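Local coordinates for variable region-containing chitin-binding protein 3 (Branchiostoma floridae, PDB 1XT5) that probably binds chitin as an immune-type receptor of amphioxus, and is represented here by its first immunoglobulin V-type domain, at residues Gly20-Pro25 and Val127-Thr132; Pro37-Leu42 and Ala87-Pro92; Gly82-Ala87 and Pro92-Thr97. All coordinates share one frame; numbering follows the deposited sequence. Where two conformers were deposited one is given.

Interaction 1 (Gly20-Pro25 and Val127-Thr132); sequences GTVELP and VVLKVT
P25 and V127 meet without any aromatic ring, side-chain amide or guanidinium, so no face or edge is involved: the P25 carbonyl oxygen touches a methyl, with P25 O 4.0 Å from V127 CG2. The other contacts are between aliphatic side chains. They lie inside the two-sheet sandwich of the immunoglobulin V-set fold. G20-P25 opens strand 22-31 of one sheet, and V127-T132 lies in the later part of strand 122-132 of the other. V22, L24, V127 and L129 point into the gap between the sheets. L24 CA and V127 CA are 6.6 Å apart. V127 CG1 stands 4.2 Å from L24 CB, while CG2 is the branch that reaches the P25 carbonyl. Between these two segments the contact is made by side chains and the P25 carbonyl. Around them, Y107 of strand 105-112 packs on L24 and L129, and V14 of strand 13-17 packs on V22 and L129. K130 forms a salt bridge with E13. The isopropyl group of V22 has CG2 anti to the backbone N and CG1 between N and the carbonyl carbon (chi1 66°). L129 CD1 meets this fork obliquely, 4.0 Å from V22 CG1 and 4.0 Å from V22 CG2.

Interaction 2 (Pro37-Leu42 and Ala87-Pro92); sequences PVISWL and ANLAAP
W41 donates its indole N-H to the backbone of P92. NE1 is 2.9 Å from P92 O, and the acceptor lies at the ring edge, in the indole plane. The donor meets the carbonyl almost end-on, with a C=O...N angle of 173°. The bend is at the hydrogen, where the N-H...O angle is 148°. This bond satisfies a buried indole nitrogen and should help to fix the turn of the ring. I39 packs beside it, against P92 and L89. Its CG1 lies beside the backbone N (chi1 -69°), which puts CG2 anti to that N. I39 CG2 rests 3.8 Å from P92 CB; the two side chains cross at about a right angle. I39 CD1 reaches the carbonyl of L89, 3.6 Å from O, and I39 CB faces L89 CD2 at 4.2 Å. The loop is shaped by a type I turn from N88 to A91, closed by A91 N to N88 O at 3.0 Å. A90 N also makes a weak bond to N88 OD1 and a hydrogen bond to Y58 OH, and L89 N is bound by E69. Strand 38-44 lies between strands 105-112 and 50-58. The loop joins strands 84-86 and 94-96 of the opposite sheet. W41 is the core tryptophan of the immunoglobulin fold, packed on both C26 and C109, the disulfide cysteines of strands 22-31 and 105-112.

Interaction 3 (Gly82-Ala87 and Pro92-Thr97); sequences GRASVA and PTLRLT
A beta hairpin of strands 84-86 and 94-96 forms one edge of a sheet in the V-set sandwich. The strands run antiparallel, with S85 and R95 as a hydrogen-bonded pair. R95 N to S85 O is 2.9 Å and almost straight at 179°. S85 N to R95 O closes the pair, also at 2.9 Å but more bent. A84 and L96 form the next pair, a non-hydrogen-bonded one. Beyond it, T97 N gives a bond to R83 O. A84, V86, L94 and L96 face the core, where A84 CB meets L94 CD1 at 4.0 Å. V86 CG1, anti to the backbone N (chi1 175°), touches P92 CA at 3.6 Å. S85 and R95 face the other way. Water 2 links R83 O, S85 OG and R95 NH1 there. The bend of R83 at chi3 (-60°) sets its guanidinium beside the T97 carbonyl. NH1 also forms a salt bridge with D103, and NH2 bonds to D79 O. The arginine–aspartate bridge is a familiar feature of V-type domains, joining the start of this hairpin to the turn before strand 105-112. At its edge the guanidinium holds the T97 carbonyl: R83 NH1 is 3.0 Å from T97 O, nearly in plane.

How the interactions relate
All three interactions belong to one immunoglobulin V-type domain. Along the chain, interactions 2 and 3 are nested between the two segments of interaction 1, and their own segments alternate. Interactions 1 and 3 share a sheet: strand 22-31 pairs with strand 94-96, with L24 N 2.8 Å from L94 O in a probable hydrogen bond. Interactions 1 and 2 each span the two sheets. The centres of interactions 1 and 2 are about 17 Å apart. Those of interactions 1 and 3 are about 11 Å apart, and those of interactions 2 and 3 about 10 Å. Interactions 2 and 3 share A87 and P92. W41 touches L24 and L94, so its ring adjoins interactions 1 and 3.

Interaction 1 (Gly20-Pro25 and Val127-Thr132)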
loop_
_atom_site.group_PDB
_atom_site.type_symbol
_atom_site.label_atom_id
_atom_site.label_comp_id
_atom_site.label_asym_id
_atom_site.label_seq_id
_atom_site.Cartn_x
_atom_site.Cartn_y
_atom_site.Cartn_z
ATOM N N GLY A 20 19.301 -2.781 1.442
ATOM C CA GLY A 20 18.582 -3.607 2.378
ATOM C C GLY A 20 17.121 -3.795 1.981
ATOM O O GLY A 20 16.685 -3.337 0.934
ATOM N N THR A 21 16.400 -4.533 2.794
ATOM C CA THR A 21 14.999 -4.827 2.685
ATOM C C THR A 21 14.255 -4.153 3.829
ATOM O O THR A 21 14.705 -4.187 4.987
ATOM C CB THR A 21 14.749 -6.327 2.664
ATOM O OG1 THR A 21 15.393 -6.887 1.501
ATOM C CG2 THR A 21 13.265 -6.674 2.617
ATOM N N VAL A 22 13.129 -3.516 3.535
ATOM C CA VAL A 22 12.354 -2.811 4.508
ATOM C C VAL A 22 10.879 -3.144 4.344
ATOM O O VAL A 22 10.410 -3.430 3.253
ATOM C CB VAL A 22 12.593 -1.279 4.425
ATOM C CG1 VAL A 22 12.066 -0.730 3.100
ATOM C CG2 VAL A 22 12.130 -0.491 5.608
ATOM N N GLU A 23 10.125 -3.048 5.457
ATOM C CA GLU A 23 8.694 -3.170 5.416
ATOM C C GLU A 23 8.004 -1.889 5.943
ATOM O O GLU A 23 8.466 -1.316 6.949
ATOM C CB GLU A 23 8.240 -4.400 6.162
ATOM C CG GLU A 23 8.774 -5.700 5.513
ATOM C CD GLU A 23 8.185 -7.010 5.883
ATOM O OE1 GLU A 23 7.239 -6.981 6.694
ATOM O OE2 GLU A 23 8.686 -7.995 5.325
ATOM N N LEU A 24 6.946 -1.512 5.272
ATOM C CA LEU A 24 6.185 -0.315 5.598
ATOM C C LEU A 24 4.793 -0.802 6.037
ATOM O O LEU A 24 4.001 -1.194 5.189
ATOM C CB LEU A 24 6.034 0.644 4.445
ATOM C CG LEU A 24 7.370 1.219 3.962
ATOM C CD1 LEU A 24 8.367 0.361 3.283
ATOM C CD2 LEU A 24 7.105 2.326 2.909
ATOM N N PRO A 25 4.511 -0.881 7.345
ATOM C CA PRO A 25 3.249 -1.467 7.782
ATOM C C PRO A 25 2.021 -0.688 7.356
ATOM O O PRO A 25 1.991 0.535 7.324
ATOM C CB PRO A 25 3.409 -1.513 9.317
ATOM C CG PRO A 25 4.878 -1.573 9.531
ATOM C CD PRO A 25 5.413 -0.631 8.494
ATOM N N VAL A 127 3.777 6.615 5.087
ATOM C CA VAL A 127 4.918 6.136 5.850
ATOM C C VAL A 127 6.177 6.682 5.142
ATOM O O VAL A 127 6.349 6.447 3.957
ATOM C CB VAL A 127 4.969 4.602 5.888
ATOM C CG1 VAL A 127 6.092 4.142 6.789
ATOM C CG2 VAL A 127 3.643 4.025 6.378
ATOM N N VAL A 128 6.978 7.417 5.882
ATOM C CA VAL A 128 8.245 7.877 5.336
ATOM C C VAL A 128 9.274 6.799 5.376
ATOM O O VAL A 128 9.396 6.084 6.398
ATOM C CB VAL A 128 8.713 9.129 6.166
ATOM C CG1 VAL A 128 10.160 9.473 5.869
ATOM C CG2 VAL A 128 7.839 10.306 5.857
ATOM N N LEU A 129 10.024 6.673 4.316
ATOM C CA LEU A 129 11.184 5.795 4.248
ATOM C C LEU A 129 12.462 6.684 4.258
ATOM O O LEU A 129 12.638 7.479 3.359
ATOM C CB LEU A 129 11.172 4.969 2.993
ATOM C CG LEU A 129 12.401 4.042 2.808
ATOM C CD1 LEU A 129 12.565 3.112 3.990
ATOM C CD2 LEU A 129 12.261 3.332 1.466
ATOM N N LYS A 130 13.249 6.489 5.288
ATOM C CA LYS A 130 14.578 7.079 5.402
ATOM C C LYS A 130 15.597 6.067 4.972
ATOM O O LYS A 130 15.585 4.897 5.420
ATOM C CB LYS A 130 14.878 7.530 6.831
ATOM C CG LYS A 130 14.049 8.652 7.348
ATOM C CD LYS A 130 14.332 8.878 8.838
ATOM C CE LYS A 130 13.845 10.143 9.396
ATOM N NZ LYS A 130 14.066 10.304 10.866
ATOM N N VAL A 131 16.471 6.451 4.047
ATOM C CA VAL A 131 17.556 5.606 3.584
ATOM C C VAL A 131 18.818 6.106 4.255
ATOM O O VAL A 131 19.254 7.206 3.985
ATOM C CB VAL A 131 17.647 5.550 2.054
ATOM C CG1 VAL A 131 18.788 4.648 1.612
ATOM C CG2 VAL A 131 16.317 5.126 1.448
ATOM N N THR A 132 19.398 5.299 5.139
ATOM C CA THR A 132 20.558 5.705 5.917
ATOM C C THR A 132 21.677 6.157 5.027
ATOM O O THR A 132 22.028 5.437 4.092
ATOM C CB THR A 132 21.034 4.524 6.784
ATOM O OG1 THR A 132 19.865 4.036 7.501
ATOM C CG2 THR A 132 22.128 4.884 7.764
#

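Interaction 2 (Pro37-Leu42 and Ala87-Pro92)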
loop_
_atom_site.group_PDB
_atom_site.type_symbol
_atom_site.label_atom_id
_atom_site.label_comp_id
_atom_site.label_asym_id
_atom_site.label_seq_id
_atom_site.Cartn_x
_atom_site.Cartn_y
_atom_site.Cartn_z
ATOM N N PRO A 37 -11.590 -4.682 -1.458
ATOM C CA PRO A 37 -11.136 -3.372 -1.922
ATOM C C PRO A 37 -9.963 -3.498 -2.848
ATOM O O PRO A 37 -9.612 -4.582 -3.303
ATOM C CB PRO A 37 -10.863 -2.656 -0.587
ATOM C CG PRO A 37 -10.280 -3.762 0.230
ATOM C CD PRO A 37 -11.097 -4.982 -0.092
ATOM N N VAL A 38 -9.358 -2.369 -3.163
ATOM C CA VAL A 38 -8.157 -2.287 -3.961
ATOM C C VAL A 38 -7.101 -1.487 -3.222
ATOM O O VAL A 38 -7.388 -0.412 -2.672
ATOM C CB VAL A 38 -8.457 -1.772 -5.370
ATOM C CG1 VAL A 38 -9.234 -0.492 -5.419
ATOM C CG2 VAL A 38 -7.141 -1.661 -6.145
ATOM N N ILE A 39 -5.912 -2.084 -3.168
ATOM C CA ILE A 39 -4.776 -1.538 -2.434
ATOM C C ILE A 39 -3.837 -0.897 -3.402
ATOM O O ILE A 39 -3.457 -1.519 -4.414
ATOM C CB ILE A 39 -4.016 -2.699 -1.700
ATOM C CG1 ILE A 39 -4.832 -3.297 -0.565
ATOM C CG2 ILE A 39 -2.629 -2.287 -1.240
ATOM C CD1 ILE A 39 -6.217 -3.827 -0.757
ATOM N N SER A 40 -3.405 0.326 -3.116
ATOM C CA SER A 40 -2.381 1.004 -3.871
ATOM C C SER A 40 -1.313 1.537 -2.921
ATOM O O SER A 40 -1.637 2.127 -1.898
ATOM C CB SER A 40 -2.966 2.197 -4.634
ATOM O OG SER A 40 -4.016 1.824 -5.484
ATOM N N TRP A 41 -0.059 1.309 -3.257
ATOM C CA TRP A 41 1.067 2.012 -2.621
ATOM C C TRP A 41 1.581 2.981 -3.657
ATOM O O TRP A 41 1.866 2.617 -4.809
ATOM C CB TRP A 41 2.137 1.040 -2.183
ATOM C CG TRP A 41 1.870 0.325 -0.912
ATOM C CD1 TRP A 41 1.287 -0.897 -0.723
ATOM C CD2 TRP A 41 2.175 0.835 0.422
ATOM N NE1 TRP A 41 1.210 -1.181 0.617
ATOM C CE2 TRP A 41 1.765 -0.164 1.326
ATOM C CE3 TRP A 41 2.782 2.008 0.888
ATOM C CZ2 TRP A 41 1.955 -0.006 2.708
ATOM C CZ3 TRP A 41 2.960 2.156 2.245
ATOM C CH2 TRP A 41 2.566 1.154 3.151
ATOM N N LEU A 42 1.683 4.251 -3.250
ATOM C CA LEU A 42 1.929 5.375 -4.112
ATOM C C LEU A 42 3.057 6.204 -3.493
ATOM O O LEU A 42 2.914 6.595 -2.328
ATOM C CB LEU A 42 0.665 6.214 -4.245
ATOM C CG LEU A 42 -0.569 5.478 -4.771
ATOM C CD1 LEU A 42 -1.845 6.268 -4.531
ATOM C CD2 LEU A 42 -0.425 5.085 -6.215
ATOM N N ALA A 87 2.392 -9.164 0.853
ATOM C CA ALA A 87 2.111 -10.576 1.125
ATOM C C ALA A 87 0.641 -10.842 1.430
ATOM O O ALA A 87 0.161 -11.954 1.149
ATOM C CB ALA A 87 2.946 -11.063 2.305
ATOM N N ASN A 88 -0.022 -9.888 2.039
ATOM C CA ASN A 88 -1.390 -10.096 2.528
ATOM C C ASN A 88 -2.203 -8.860 2.203
ATOM O O ASN A 88 -2.062 -7.829 2.855
ATOM C CB ASN A 88 -1.365 -10.332 4.042
ATOM C CG ASN A 88 -2.734 -10.618 4.607
ATOM O OD1 ASN A 88 -3.730 -10.441 4.057
ATOM N ND2 ASN A 88 -2.780 -10.967 5.903
ATOM N N LEU A 89 -3.076 -8.944 1.171
ATOM C CA LEU A 89 -3.809 -7.754 0.794
ATOM C C LEU A 89 -4.768 -7.281 1.842
ATOM O O LEU A 89 -5.140 -6.091 1.857
ATOM C CB LEU A 89 -4.532 -8.000 -0.542
ATOM C CG LEU A 89 -3.653 -8.099 -1.769
ATOM C CD1 LEU A 89 -4.427 -8.643 -2.944
ATOM C CD2 LEU A 89 -3.020 -6.771 -2.130
ATOM N N ALA A 90 -5.204 -8.145 2.743
ATOM C CA ALA A 90 -6.077 -7.764 3.846
ATOM C C ALA A 90 -5.311 -7.042 4.945
ATOM O O ALA A 90 -5.983 -6.437 5.824
ATOM C CB ALA A 90 -6.772 -8.985 4.457
ATOM N N ALA A 91 -4.004 -7.041 4.939
ATOM C CA ALA A 91 -3.140 -6.404 5.956
ATOM C C ALA A 91 -1.914 -5.922 5.182
ATOM O O ALA A 91 -0.835 -6.518 5.233
ATOM C CB ALA A 91 -2.778 -7.395 7.049
ATOM N N PRO A 92 -2.095 -4.899 4.322
ATOM C CA PRO A 92 -1.240 -4.681 3.162
ATOM C C PRO A 92 0.078 -3.967 3.397
ATOM O O PRO A 92 0.521 -3.134 2.577
ATOM C CB PRO A 92 -2.167 -3.892 2.221
ATOM C CG PRO A 92 -3.009 -3.073 3.178
ATOM C CD PRO A 92 -3.304 -4.044 4.286
#

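Interaction 3 (Gly82-Ala87 and Pro92-Thr97)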
loop_
_atom_site.group_PDB
_atom_site.type_symbol
_atom_site.label_atom_id
_atom_site.label_comp_id
_atom_site.label_asym_id
_atom_site.label_seq_id
_atom_site.Cartn_x
_atom_site.Cartn_y
_atom_site.Cartn_z
ATOM N N GLY A 82 9.570 -5.824 -9.457
ATOM C CA GLY A 82 10.361 -6.846 -8.943
ATOM C C GLY A 82 10.974 -6.674 -7.581
ATOM O O GLY A 82 11.633 -7.598 -7.078
ATOM N N ARG A 83 10.803 -5.547 -6.954
ATOM C CA ARG A 83 11.299 -5.239 -5.632
ATOM C C ARG A 83 10.220 -4.992 -4.605
ATOM O O ARG A 83 10.487 -5.119 -3.401
ATOM C CB ARG A 83 12.205 -3.991 -5.638
ATOM C CG ARG A 83 13.356 -4.125 -6.585
ATOM C CD ARG A 83 14.378 -3.030 -6.475
ATOM N NE ARG A 83 13.942 -1.680 -6.714
ATOM C CZ ARG A 83 13.789 -0.653 -5.846
ATOM N NH1 ARG A 83 13.988 -0.827 -4.561
ATOM N NH2 ARG A 83 13.427 0.518 -6.293
ATOM N N ALA A 84 9.009 -4.688 -5.011
ATOM C CA ALA A 84 7.931 -4.348 -4.119
ATOM C C ALA A 84 6.911 -5.496 -4.088
ATOM O O ALA A 84 6.496 -5.992 -5.142
ATOM C CB ALA A 84 7.253 -3.067 -4.603
ATOM N N SER A 85 6.451 -5.849 -2.900
ATOM C CA SER A 85 5.454 -6.904 -2.769
ATOM C C SER A 85 4.553 -6.615 -1.572
ATOM O O SER A 85 4.968 -5.938 -0.637
ATOM C CB SER A 85 6.134 -8.279 -2.668
ATOM O OG SER A 85 6.968 -8.392 -1.531
ATOM N N VAL A 86 3.359 -7.180 -1.598
ATOM C CA VAL A 86 2.410 -7.148 -0.500
ATOM C C VAL A 86 1.967 -8.573 -0.261
ATOM O O VAL A 86 1.236 -9.140 -1.074
ATOM C CB VAL A 86 1.231 -6.195 -0.802
ATOM C CG1 VAL A 86 0.182 -6.255 0.300
ATOM C CG2 VAL A 86 1.710 -4.755 -0.920
ATOM N N ALA A 87 2.392 -9.164 0.853
ATOM C CA ALA A 87 2.111 -10.576 1.125
ATOM C C ALA A 87 0.641 -10.842 1.430
ATOM O O ALA A 87 0.161 -11.954 1.149
ATOM C CB ALA A 87 2.946 -11.063 2.305
ATOM N N PRO A 92 -2.095 -4.899 4.322
ATOM C CA PRO A 92 -1.240 -4.681 3.162
ATOM C C PRO A 92 0.078 -3.967 3.397
ATOM O O PRO A 92 0.521 -3.134 2.577
ATOM C CB PRO A 92 -2.167 -3.892 2.221
ATOM C CG PRO A 92 -3.009 -3.073 3.178
ATOM C CD PRO A 92 -3.304 -4.044 4.286
ATOM N N THR A 93 0.827 -4.383 4.406
ATOM C CA THR A 93 2.208 -3.993 4.566
ATOM C C THR A 93 2.990 -4.237 3.298
ATOM O O THR A 93 2.901 -5.315 2.688
ATOM C CB THR A 93 2.804 -4.814 5.716
ATOM O OG1 THR A 93 2.093 -4.443 6.876
ATOM C CG2 THR A 93 4.305 -4.665 5.858
ATOM N N LEU A 94 3.763 -3.218 2.907
ATOM C CA LEU A 94 4.626 -3.263 1.740
ATOM C C LEU A 94 6.033 -3.723 2.136
ATOM O O LEU A 94 6.589 -3.216 3.099
ATOM C CB LEU A 94 4.736 -1.853 1.172
ATOM C CG LEU A 94 5.672 -1.677 -0.043
ATOM C CD1 LEU A 94 5.102 -2.371 -1.263
ATOM C CD2 LEU A 94 5.876 -0.197 -0.316
ATOM N N ARG A 95 6.583 -4.646 1.362
ATOM C CA ARG A 95 7.989 -5.062 1.467
ATOM C C ARG A 95 8.715 -4.540 0.233
ATOM O O ARG A 95 8.281 -4.779 -0.901
ATOM C CB ARG A 95 8.081 -6.586 1.529
ATOM C CG ARG A 95 9.498 -7.113 1.689
ATOM C CD ARG A 95 9.504 -8.611 1.879
ATOM N NE ARG A 95 10.740 -9.331 2.034
ATOM C CZ ARG A 95 11.391 -9.865 1.007
ATOM N NH1 ARG A 95 11.020 -9.759 -0.271
ATOM N NH2 ARG A 95 12.522 -10.513 1.300
ATOM N N LEU A 96 9.826 -3.845 0.450
ATOM C CA LEU A 96 10.673 -3.318 -0.623
ATOM C C LEU A 96 12.052 -3.869 -0.459
ATOM O O LEU A 96 12.688 -3.716 0.619
ATOM C CB LEU A 96 10.591 -1.807 -0.595
ATOM C CG LEU A 96 11.265 -1.141 -1.769
ATOM C CD1 LEU A 96 10.567 -1.458 -3.088
ATOM C CD2 LEU A 96 11.326 0.364 -1.509
ATOM N N THR A 97 12.571 -4.551 -1.484
ATOM C CA THR A 97 13.935 -5.135 -1.419
ATOM C C THR A 97 14.904 -4.245 -2.203
ATOM O O THR A 97 14.506 -3.383 -2.994
ATOM C CB THR A 97 13.976 -6.541 -2.008
ATOM O OG1 THR A 97 13.601 -6.464 -3.374
ATOM C CG2 THR A 97 13.004 -7.427 -1.321
HETATM O O HOH W 1 12.976 -8.621 -4.848
HETATM O O HOH W 2 9.439 -7.475 -1.933
HETATM O O HOH W 3 4.396 -7.751 2.419
#